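Long-range contacts in V-type ATP synthase alpha chain (Nanoarchaeum equitans Kin4-M, PDB 5BN4), which is the A subunit of a V/A-type rotary ATP synthase, built round a P-loop nucleotide-binding domain that holds the ligand ANP: residues K120-T125 / I154-E159; G203-D208 / L489-F494; V245-C250 / V316-S321. One frame throughout, in Å; residues are numbered along the deposited sequence.

Contact 1 comes first along the chain, within the barrel-sandwich domain, and closes before the others open. Contact 2 then brings helix 205-210, in the nucleotide-binding domain, against the loop that follows helix 472-489 in the C-terminal domain; both segments of contact 3, on strands 244-250 and 314-320, fall between its two halves in sequence. The centre of contact 1 lies about 49 Å from that of contact 2 and 37 Å from that of contact 3, whereas contacts 2 and 3 are about 19 Å apart, centre to centre. Those two meet opposite ends of one ANP, its adenine and its terminal phosphate, while contact 1 sits remote on the surface.

Contact 1 (K120-T125 / I154-E159); sequences KKKGDT and IEEIYE
A type II beta turn, Lys121 to Asp124, is clamped onto Ile154 of strand 152-157 in the barrel-sandwich domain. Both backbone polar atoms of Ile154 are used: Gly123 N donates to Ile154 O at 2.9 Å, lying in the carbonyl plane, and Ile154 N donates to Asp124 O at 2.6 Å, almost straight with 174° at the hydrogen. Gly123 holds the third position of the turn with a positive phi of 96°, where a side chain would jam against the carbonyl oxygen of Lys122. Within the turn Lys121 NZ forms a salt bridge with Asp124 OD2 at 2.6 Å, on the syn side of the carboxylate, linking its first and last residues.

Under the turn lie two isoleucines. Ile154 is stretched out beyond its CG1, chi2 being -180°, and this carries CD1 to 3.6 Å from Lys120 CB and to 3.7 Å from Lys121 O. Ile157 comes from the other side of the corner in its strand; its CD1 rests 3.4 Å from Lys120 O, and its CG2 branch packs at 4.0 Å from Lys122 N. Lys122 runs its methylenes past Glu155 O, CG at 3.9 Å from that oxygen; the modelled place of its far end is doubtful.

The corner at Glu155, with the bulge there, is consistent with Ile154 and Ile157, three residues apart, both facing the turn. Glu155 and Glu156 stand together opposite Ile170 of strand 169-171 as a classic beta bulge, and their CB atoms are directed away from the turn. Ile157 also touches Pro118 of strand 114-118, a member of another sheet. A tight turn thus leads into the short edge strand 125-126, pairing antiparallel with a bulged neighbour, at the surface of a barrel-sandwich fold.

Contact 2 (G203-D208 / L489-F494); sequences GTRVLD and LQQDAF. With ANP (phosphoaminophosphonic acid-adenylate ester), chain C.
Val206 and Leu489 bring the two backbones nearest, their CA atoms 5.6 Å apart, and the chains run in opposite senses from there, with Thr204 level with Gln491. The first segment enters the weakly bonded helix 205-210, which contains a wider pi-type turn; Gln490 is the first residue after helix 472-489 to leave helical backbone angles, and the chain continues as a loop.

Gln491 carries the contact. With CG anti to the backbone N (chi1 -173°) and the chain extended, its amide reaches the entrance of the opposite helix. NE2 donates to Gly203 O at 2.9 Å, nearly straight at 174°, although it stands above the plane of that carbonyl. OE1 accepts from Arg205 N at 3.1 Å, in the carbonyl plane, and takes a second hydrogen from a water. That water also donates to Leu489 O at 2.7 Å and accepts from Val206 N. The Arg205 guanidinium offers one face to the Gln491 amide, their planes 41° apart, while its NH2 forms a salt bridge with Asp498. Val206 CG2 and Leu489 CD2 add an apolar touch at 4.1 Å.

Beyond, Gln491 O accepts from ANP N6 at 2.8 Å, and Ala493 N donates to ANP N1 at 3.0 Å; Asp492 OD1 accepts from Phe494 N, an Asx turn. Asp498 O and Ser499 O also lie within bonding reach of NE2, whose two hydrogens are thus shared among three carbonyls. With these round NE2 and donors round OE1, the amide can probably take one orientation, and the residue whose side chain joins the two domains presents its backbone carbonyl to the adenine edge.

Contact 3 (V245-C250 / V316-S321); sequences VIYIGC and VVNADS. With ANP (phosphoaminophosphonic acid-adenylate ester), chain C.
Tyr247 and Asp320 lie on neighbouring parallel strands in the central sheet of the P-loop nucleotide-binding domain, the strand axes 4.8 Å apart and 13° from parallel. Main-chain bonds join the strands in parallel register: Ile246, Ile248 and Cys250 of the first pair with Val316, Asn318, Asp320 and Ser321 of the second. From CB, on the sheet face shared with Asn318 and Asp320, the Tyr247 ring is sent across the second strand by chi1 of -160°. Its CD2 meets Asn318 CB at 3.6 Å and CE2 touches the same carbon at 3.8 Å, while Asn318 O sits over one ring face. Ring and Asn318 amide planes differ by just 21°, and the amide nitrogen is held by Asn233 of helix 229-239. Farther out, CZ approaches Asp320 CB at 4.0 Å. At the tip, Tyr247 OH donates to Asp320 OD2 at 3.2 Å, on the anti side of a carboxylate turned almost perpendicular to the ring.

On the reverse face Ile248 CD1 packs against Val317 CG1 at 3.7 Å, and Ile246 and Ile248 rest on helix 292-309. Asp320, at the strand end, occupies a place consistent with a Walker B aspartate: its OD2 is also bonded to Thr230 OG1, a magnesium ion lies about 4 Å from its side chain, and a cis peptide follows it. Its other oxygen, OD1, stands 3.3 Å from ANP O2G.

Contact 1 (K120-T125 / I154-E159)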
loop_
_atom_site.group_PDB
_atom_site.type_symbol
_atom_site.label_atom_id
_atom_site.label_comp_id
_atom_site.label_asym_id
_atom_site.label_seq_id
_atom_site.Cartn_x
_atom_site.Cartn_y
_atom_site.Cartn_z
ATOM N N LYS A 120 -4.028 15.765 62.862
ATOM C CA LYS A 120 -4.626 17.065 63.144
ATOM C C LYS A 120 -5.484 17.009 64.404
ATOM O O LYS A 120 -6.038 15.962 64.744
ATOM C CB LYS A 120 -5.460 17.548 61.956
ATOM C CG LYS A 120 -4.641 17.905 60.726
ATOM C CD LYS A 120 -4.929 19.323 60.258
ATOM C CE LYS A 120 -3.975 19.739 59.149
ATOM N NZ LYS A 120 -4.215 21.135 58.696
ATOM N N LYS A 121 -5.595 18.139 65.093
ATOM C CA LYS A 121 -6.342 18.205 66.344
ATOM C C LYS A 121 -7.679 18.922 66.179
ATOM O O LYS A 121 -7.946 19.531 65.144
ATOM C CB LYS A 121 -5.506 18.879 67.439
ATOM C CG LYS A 121 -4.391 19.782 66.920
ATOM C CD LYS A 121 -3.066 19.034 66.809
ATOM C CE LYS A 121 -2.039 19.830 66.013
ATOM N NZ LYS A 121 -2.438 19.993 64.585
ATOM N N LYS A 122 -8.519 18.834 67.206
ATOM C CA LYS A 122 -9.819 19.491 67.200
ATOM C C LYS A 122 -9.657 21.009 67.184
ATOM O O LYS A 122 -8.866 21.566 67.945
ATOM C CB LYS A 122 -10.634 19.060 68.422
ATOM C CG LYS A 122 -11.995 19.725 68.547
ATOM C CD LYS A 122 -12.701 19.286 69.823
ATOM C CE LYS A 122 -14.027 20.006 70.008
ATOM N NZ LYS A 122 -14.977 19.733 68.895
ATOM N N GLY A 123 -10.402 21.673 66.306
ATOM C CA GLY A 123 -10.342 23.118 66.203
ATOM C C GLY A 123 -9.401 23.590 65.112
ATOM O O GLY A 123 -9.319 24.785 64.824
ATOM N N ASP A 124 -8.683 22.652 64.504
ATOM C CA ASP A 124 -7.796 22.978 63.395
ATOM C C ASP A 124 -8.583 23.258 62.120
ATOM O O ASP A 124 -9.671 22.718 61.916
ATOM C CB ASP A 124 -6.792 21.850 63.156
ATOM C CG ASP A 124 -5.574 21.953 64.051
ATOM O OD1 ASP A 124 -5.640 22.681 65.064
ATOM O OD2 ASP A 124 -4.552 21.307 63.740
ATOM N N THR A 125 -8.027 24.111 61.266
ATOM C CA THR A 125 -8.648 24.422 59.988
ATOM C C THR A 125 -8.069 23.509 58.918
ATOM O O THR A 125 -6.865 23.248 58.901
ATOM C CB THR A 125 -8.412 25.887 59.596
ATOM O OG1 THR A 125 -8.684 26.731 60.722
ATOM C CG2 THR A 125 -9.315 26.282 58.435
ATOM N N ILE A 154 -12.052 21.632 61.820
ATOM C CA ILE A 154 -12.349 20.325 62.393
ATOM C C ILE A 154 -13.198 20.445 63.655
ATOM O O ILE A 154 -12.747 20.967 64.676
ATOM C CB ILE A 154 -11.062 19.546 62.721
ATOM C CG1 ILE A 154 -10.241 19.326 61.449
ATOM C CG2 ILE A 154 -11.399 18.216 63.379
ATOM C CD1 ILE A 154 -8.954 18.564 61.674
ATOM N N GLU A 155 -14.431 19.958 63.575
ATOM C CA GLU A 155 -15.348 20.002 64.705
ATOM C C GLU A 155 -15.148 18.792 65.610
ATOM O O GLU A 155 -15.355 18.872 66.820
ATOM C CB GLU A 155 -16.793 20.072 64.210
ATOM C CG GLU A 155 -17.065 21.253 63.290
ATOM C CD GLU A 155 -18.502 21.305 62.812
ATOM O OE1 GLU A 155 -19.189 20.263 62.874
ATOM O OE2 GLU A 155 -18.945 22.389 62.378
ATOM N N GLU A 156 -14.743 17.675 65.012
ATOM C CA GLU A 156 -14.442 16.454 65.755
ATOM C C GLU A 156 -13.482 15.575 64.967
ATOM O O GLU A 156 -13.564 15.504 63.745
ATOM C CB GLU A 156 -15.721 15.671 66.058
ATOM C CG GLU A 156 -16.315 15.950 67.428
ATOM C CD GLU A 156 -17.682 15.325 67.608
ATOM O OE1 GLU A 156 -18.004 14.372 66.868
ATOM O OE2 GLU A 156 -18.437 15.795 68.486
ATOM N N ILE A 157 -12.571 14.913 65.673
ATOM C CA ILE A 157 -11.659 13.959 65.046
ATOM C C ILE A 157 -11.328 12.811 66.002
ATOM O O ILE A 157 -11.097 13.022 67.193
ATOM C CB ILE A 157 -10.374 14.646 64.520
ATOM C CG1 ILE A 157 -9.540 13.667 63.687
ATOM C CG2 ILE A 157 -9.565 15.243 65.666
ATOM C CD1 ILE A 157 -8.369 14.311 62.980
ATOM N N TYR A 158 -11.320 11.591 65.478
ATOM C CA TYR A 158 -11.208 10.413 66.329
ATOM C C TYR A 158 -9.854 9.724 66.206
ATOM O O TYR A 158 -8.955 10.207 65.516
ATOM C CB TYR A 158 -12.340 9.431 66.016
ATOM C CG TYR A 158 -13.709 10.072 66.010
ATOM C CD1 TYR A 158 -14.027 11.087 66.904
ATOM C CD2 TYR A 158 -14.682 9.671 65.104
ATOM C CE1 TYR A 158 -15.271 11.681 66.896
ATOM C CE2 TYR A 158 -15.933 10.259 65.091
ATOM C CZ TYR A 158 -16.222 11.262 65.989
ATOM O OH TYR A 158 -17.466 11.852 65.982
ATOM N N GLU A 159 -9.717 8.593 66.890
ATOM C CA GLU A 159 -8.480 7.827 66.872
ATOM C C GLU A 159 -8.761 6.368 67.206
ATOM O O GLU A 159 -9.650 6.066 67.999
ATOM C CB GLU A 159 -7.477 8.410 67.872
ATOM C CG GLU A 159 -6.120 7.724 67.874
ATOM C CD GLU A 159 -5.166 8.320 68.890
ATOM O OE1 GLU A 159 -5.636 9.047 69.792
ATOM O OE2 GLU A 159 -3.948 8.063 68.786
#

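Contact 2 (G203-D208 / L489-F494)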
loop_
_atom_site.group_PDB
_atom_site.type_symbol
_atom_site.label_atom_id
_atom_site.label_comp_id
_atom_site.label_asym_id
_atom_site.label_seq_id
_atom_site.Cartn_x
_atom_site.Cartn_y
_atom_site.Cartn_z
ATOM N N GLY A 203 15.370 -1.074 37.795
ATOM C CA GLY A 203 16.390 -2.043 38.140
ATOM C C GLY A 203 17.212 -2.420 36.924
ATOM O O GLY A 203 18.157 -3.203 37.017
ATOM N N THR A 204 16.852 -1.848 35.778
ATOM C CA THR A 204 17.459 -2.220 34.506
ATOM C C THR A 204 18.444 -1.171 33.991
ATOM O O THR A 204 18.104 0.003 33.851
ATOM C CB THR A 204 16.386 -2.500 33.439
ATOM O OG1 THR A 204 15.558 -3.587 33.875
ATOM C CG2 THR A 204 17.032 -2.862 32.113
ATOM N N ARG A 205 19.662 -1.623 33.699
ATOM C CA ARG A 205 20.782 -0.748 33.348
ATOM C C ARG A 205 20.527 0.148 32.142
ATOM O O ARG A 205 20.780 1.353 32.194
ATOM C CB ARG A 205 22.037 -1.585 33.098
ATOM C CG ARG A 205 22.297 -2.614 34.175
ATOM C CD ARG A 205 23.538 -3.437 33.888
ATOM N NE ARG A 205 23.623 -4.572 34.799
ATOM C CZ ARG A 205 23.224 -5.802 34.498
ATOM N NH1 ARG A 205 22.728 -6.065 33.296
ATOM N NH2 ARG A 205 23.330 -6.770 35.395
ATOM N N VAL A 206 20.034 -0.444 31.059
ATOM C CA VAL A 206 19.814 0.291 29.816
ATOM C C VAL A 206 18.800 1.423 30.001
ATOM O O VAL A 206 18.861 2.443 29.313
ATOM C CB VAL A 206 19.378 -0.655 28.668
ATOM C CG1 VAL A 206 18.020 -1.281 28.964
ATOM C CG2 VAL A 206 19.357 0.082 27.336
ATOM N N LEU A 207 17.885 1.248 30.948
ATOM C CA LEU A 207 16.856 2.247 31.199
ATOM C C LEU A 207 17.291 3.251 32.256
ATOM O O LEU A 207 16.641 4.275 32.447
ATOM C CB LEU A 207 15.547 1.578 31.624
ATOM C CG LEU A 207 14.936 0.576 30.644
ATOM C CD1 LEU A 207 13.534 0.181 31.092
ATOM C CD2 LEU A 207 14.925 1.132 29.224
ATOM N N ASP A 208 18.386 2.954 32.948
ATOM C CA ASP A 208 18.880 3.838 34.000
ATOM C C ASP A 208 20.030 4.716 33.515
ATOM O O ASP A 208 20.194 5.846 33.973
ATOM C CB ASP A 208 19.319 3.035 35.225
ATOM C CG ASP A 208 18.161 2.338 35.911
ATOM O OD1 ASP A 208 17.002 2.759 35.704
ATOM O OD2 ASP A 208 18.411 1.372 36.661
ATOM N N LEU A 489 24.365 -4.142 28.586
ATOM C CA LEU A 489 23.021 -3.921 28.063
ATOM C C LEU A 489 22.084 -5.095 28.349
ATOM O O LEU A 489 20.938 -4.898 28.758
ATOM C CB LEU A 489 23.072 -3.621 26.562
ATOM C CG LEU A 489 23.851 -2.359 26.183
ATOM C CD1 LEU A 489 23.838 -2.145 24.679
ATOM C CD2 LEU A 489 23.287 -1.145 26.907
ATOM N N GLN A 490 22.569 -6.314 28.131
ATOM C CA GLN A 490 21.784 -7.505 28.437
ATOM C C GLN A 490 21.610 -7.684 29.942
ATOM O O GLN A 490 22.525 -7.413 30.720
ATOM C CB GLN A 490 22.428 -8.754 27.834
ATOM C CG GLN A 490 22.412 -8.789 26.321
ATOM C CD GLN A 490 22.948 -10.093 25.768
ATOM O OE1 GLN A 490 23.348 -10.168 24.607
ATOM N NE2 GLN A 490 22.955 -11.130 26.597
ATOM N N GLN A 491 20.431 -8.148 30.344
ATOM C CA GLN A 491 20.127 -8.337 31.755
ATOM C C GLN A 491 19.076 -9.428 31.933
ATOM O O GLN A 491 17.919 -9.255 31.553
ATOM C CB GLN A 491 19.650 -7.022 32.374
ATOM C CG GLN A 491 19.460 -7.070 33.876
ATOM C CD GLN A 491 19.253 -5.697 34.484
ATOM O OE1 GLN A 491 19.496 -4.674 33.840
ATOM N NE2 GLN A 491 18.802 -5.665 35.731
ATOM N N ASP A 492 19.488 -10.554 32.509
ATOM C CA ASP A 492 18.609 -11.711 32.652
ATOM C C ASP A 492 17.567 -11.485 33.744
ATOM O O ASP A 492 17.883 -11.509 34.934
ATOM C CB ASP A 492 19.425 -12.974 32.942
ATOM C CG ASP A 492 18.701 -14.247 32.532
ATOM O OD1 ASP A 492 17.453 -14.274 32.584
ATOM O OD2 ASP A 492 19.385 -15.221 32.153
ATOM N N ALA A 493 16.323 -11.270 33.326
ATOM C CA ALA A 493 15.230 -10.992 34.251
ATOM C C ALA A 493 14.923 -12.186 35.145
ATOM O O ALA A 493 14.357 -12.033 36.227
ATOM C CB ALA A 493 13.986 -10.587 33.483
ATOM N N PHE A 494 15.298 -13.373 34.685
ATOM C CA PHE A 494 14.977 -14.600 35.402
ATOM C C PHE A 494 16.212 -15.242 36.025
ATOM O O PHE A 494 16.218 -16.432 36.338
ATOM C CB PHE A 494 14.246 -15.574 34.479
ATOM C CG PHE A 494 13.011 -14.993 33.859
ATOM C CD1 PHE A 494 11.922 -14.656 34.647
ATOM C CD2 PHE A 494 12.941 -14.768 32.494
ATOM C CE1 PHE A 494 10.783 -14.111 34.086
ATOM C CE2 PHE A 494 11.803 -14.224 31.924
ATOM C CZ PHE A 494 10.723 -13.896 32.722
HETATM P PG ANP C . 3.711 -9.245 25.814
HETATM O O1G ANP C . 3.712 -10.536 26.693
HETATM O O2G ANP C . 2.923 -8.088 26.572
HETATM O O3G ANP C . 3.004 -9.496 24.475
HETATM P PB ANP C . 6.133 -9.337 24.382
HETATM O O1B ANP C . 6.909 -8.176 23.695
HETATM O O2B ANP C . 5.236 -10.007 23.309
HETATM N N3B ANP C . 5.251 -8.695 25.658
HETATM P PA ANP C . 7.270 -10.869 26.413
HETATM O O1A ANP C . 7.363 -9.611 27.304
HETATM O O2A ANP C . 5.992 -11.680 26.831
HETATM O O3A ANP C . 7.177 -10.344 24.893
HETATM O "O5'" ANP C . 8.563 -11.739 26.514
HETATM C "C5'" ANP C . 8.888 -12.616 25.429
HETATM C "C4'" ANP C . 10.088 -13.456 25.801
HETATM O "O4'" ANP C . 11.199 -12.665 26.020
HETATM C "C3'" ANP C . 9.799 -14.264 27.060
HETATM O "O3'" ANP C . 9.647 -15.577 26.796
HETATM C "C2'" ANP C . 10.972 -14.057 27.938
HETATM O "O2'" ANP C . 11.593 -15.233 28.343
HETATM C "C1'" ANP C . 11.907 -13.209 27.110
HETATM N N9 ANP C . 12.554 -12.136 27.867
HETATM C C8 ANP C . 12.212 -10.837 27.854
HETATM N N7 ANP C . 13.010 -10.160 28.654
HETATM C C5 ANP C . 13.889 -10.989 29.210
HETATM C C6 ANP C . 14.940 -10.835 30.107
HETATM N N6 ANP C . 15.244 -9.534 30.626
HETATM N N1 ANP C . 15.666 -11.900 30.482
HETATM C C2 ANP C . 15.399 -13.140 30.005
HETATM N N3 ANP C . 14.382 -13.328 29.128
HETATM C C4 ANP C . 13.617 -12.277 28.716
HETATM O O HOH W 1 19.965 -3.589 30.871
#

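Contact 3 (V245-C250 / V316-S321)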
loop_
_atom_site.group_PDB
_atom_site.type_symbol
_atom_site.label_atom_id
_atom_site.label_comp_id
_atom_site.label_asym_id
_atom_site.label_seq_id
_atom_site.Cartn_x
_atom_site.Cartn_y
_atom_site.Cartn_z
ATOM N N VAL A 245 3.622 1.136 43.243
ATOM C CA VAL A 245 3.679 0.585 41.894
ATOM C C VAL A 245 2.298 0.109 41.450
ATOM O O VAL A 245 1.657 -0.687 42.135
ATOM C CB VAL A 245 4.671 -0.589 41.808
ATOM C CG1 VAL A 245 4.560 -1.289 40.460
ATOM C CG2 VAL A 245 6.092 -0.105 42.056
ATOM N N ILE A 246 1.842 0.604 40.304
ATOM C CA ILE A 246 0.560 0.190 39.745
ATOM C C ILE A 246 0.755 -0.511 38.406
ATOM O O ILE A 246 1.223 0.098 37.446
ATOM C CB ILE A 246 -0.372 1.392 39.529
ATOM C CG1 ILE A 246 -0.584 2.151 40.840
ATOM C CG2 ILE A 246 -1.702 0.936 38.953
ATOM C CD1 ILE A 246 -1.448 3.380 40.687
ATOM N N TYR A 247 0.402 -1.791 38.342
ATOM C CA TYR A 247 0.502 -2.523 37.084
ATOM C C TYR A 247 -0.874 -2.776 36.479
ATOM O O TYR A 247 -1.698 -3.487 37.056
ATOM C CB TYR A 247 1.264 -3.841 37.248
ATOM C CG TYR A 247 1.803 -4.374 35.936
ATOM C CD1 TYR A 247 1.008 -5.142 35.096
ATOM C CD2 TYR A 247 3.099 -4.088 35.526
ATOM C CE1 TYR A 247 1.492 -5.619 33.892
ATOM C CE2 TYR A 247 3.589 -4.562 34.324
ATOM C CZ TYR A 247 2.782 -5.327 33.511
ATOM O OH TYR A 247 3.268 -5.801 32.313
ATOM N N ILE A 248 -1.107 -2.187 35.312
ATOM C CA ILE A 248 -2.379 -2.312 34.615
ATOM C C ILE A 248 -2.287 -3.354 33.508
ATOM O O ILE A 248 -1.526 -3.194 32.550
ATOM C CB ILE A 248 -2.812 -0.967 33.996
ATOM C CG1 ILE A 248 -2.815 0.135 35.057
ATOM C CG2 ILE A 248 -4.180 -1.091 33.336
ATOM C CD1 ILE A 248 -3.158 1.507 34.512
ATOM N N GLY A 249 -3.061 -4.424 33.649
ATOM C CA GLY A 249 -3.150 -5.444 32.621
ATOM C C GLY A 249 -4.240 -5.086 31.632
ATOM O O GLY A 249 -5.395 -5.483 31.792
ATOM N N CYS A 250 -3.869 -4.329 30.606
ATOM C CA CYS A 250 -4.834 -3.806 29.647
ATOM C C CYS A 250 -4.948 -4.695 28.412
ATOM O O CYS A 250 -4.124 -4.616 27.500
ATOM C CB CYS A 250 -4.453 -2.380 29.237
ATOM S SG CYS A 250 -5.732 -1.488 28.323
ATOM N N VAL A 316 4.471 4.956 40.224
ATOM C CA VAL A 316 4.740 4.554 38.848
ATOM C C VAL A 316 3.592 3.704 38.298
ATOM O O VAL A 316 3.047 2.849 38.996
ATOM C CB VAL A 316 6.093 3.810 38.712
ATOM C CG1 VAL A 316 6.103 2.537 39.542
ATOM C CG2 VAL A 316 6.399 3.507 37.251
ATOM N N VAL A 317 3.217 3.963 37.050
ATOM C CA VAL A 317 2.138 3.226 36.404
ATOM C C VAL A 317 2.628 2.538 35.133
ATOM O O VAL A 317 3.108 3.194 34.208
ATOM C CB VAL A 317 0.941 4.151 36.063
ATOM C CG1 VAL A 317 -0.038 3.448 35.138
ATOM C CG2 VAL A 317 0.240 4.613 37.331
ATOM N N ASN A 318 2.511 1.214 35.098
ATOM C CA ASN A 318 2.837 0.437 33.908
ATOM C C ASN A 318 1.572 -0.015 33.184
ATOM O O ASN A 318 0.748 -0.734 33.750
ATOM C CB ASN A 318 3.686 -0.782 34.276
ATOM C CG ASN A 318 4.978 -0.407 34.975
ATOM O OD1 ASN A 318 5.006 -0.217 36.191
ATOM N ND2 ASN A 318 6.059 -0.304 34.209
ATOM N N ALA A 319 1.420 0.408 31.933
ATOM C CA ALA A 319 0.238 0.068 31.147
ATOM C C ALA A 319 0.568 -0.919 30.030
ATOM O O ALA A 319 1.184 -0.555 29.027
ATOM C CB ALA A 319 -0.401 1.328 30.576
ATOM N N ASP A 320 0.143 -2.166 30.207
ATOM C CA ASP A 320 0.459 -3.229 29.259
ATOM C C ASP A 320 -0.810 -3.894 28.725
ATOM O O ASP A 320 -1.403 -4.731 29.403
ATOM C CB ASP A 320 1.363 -4.270 29.927
ATOM C CG ASP A 320 1.692 -5.438 29.014
ATOM O OD1 ASP A 320 1.702 -5.253 27.779
ATOM O OD2 ASP A 320 1.947 -6.544 29.537
ATOM N N SER A 321 -1.231 -3.515 27.519
ATOM C CA SER A 321 -0.575 -2.461 26.748
ATOM C C SER A 321 -1.608 -1.470 26.217
ATOM O O SER A 321 -2.801 -1.772 26.166
ATOM C CB SER A 321 0.249 -3.045 25.597
ATOM O OG SER A 321 -0.577 -3.487 24.535
HETATM P PG ANP C . 3.711 -9.245 25.814
HETATM O O1G ANP C . 3.712 -10.536 26.693
HETATM O O2G ANP C . 2.923 -8.088 26.572
HETATM O O3G ANP C . 3.004 -9.496 24.475
HETATM P PB ANP C . 6.133 -9.337 24.382
HETATM O O1B ANP C . 6.909 -8.176 23.695
HETATM O O2B ANP C . 5.236 -10.007 23.309
HETATM N N3B ANP C . 5.251 -8.695 25.658
HETATM P PA ANP C . 7.270 -10.869 26.413
HETATM O O1A ANP C . 7.363 -9.611 27.304
HETATM O O2A ANP C . 5.992 -11.680 26.831
HETATM O O3A ANP C . 7.177 -10.344 24.893
HETATM O "O5'" ANP C . 8.563 -11.739 26.514
HETATM C "C5'" ANP C . 8.888 -12.616 25.429
HETATM C "C4'" ANP C . 10.088 -13.456 25.801
HETATM O "O4'" ANP C . 11.199 -12.665 26.020
HETATM C "C3'" ANP C . 9.799 -14.264 27.060
HETATM O "O3'" ANP C . 9.647 -15.577 26.796
HETATM C "C2'" ANP C . 10.972 -14.057 27.938
HETATM O "O2'" ANP C . 11.593 -15.233 28.343
HETATM C "C1'" ANP C . 11.907 -13.209 27.110
HETATM N N9 ANP C . 12.554 -12.136 27.867
HETATM C C8 ANP C . 12.212 -10.837 27.854
HETATM N N7 ANP C . 13.010 -10.160 28.654
HETATM C C5 ANP C . 13.889 -10.989 29.210
HETATM C C6 ANP C . 14.940 -10.835 30.107
HETATM N N6 ANP C . 15.244 -9.534 30.626
HETATM N N1 ANP C . 15.666 -11.900 30.482
HETATM C C2 ANP C . 15.399 -13.140 30.005
HETATM N N3 ANP C . 14.382 -13.328 29.128
HETATM C C4 ANP C . 13.617 -12.277 28.716
#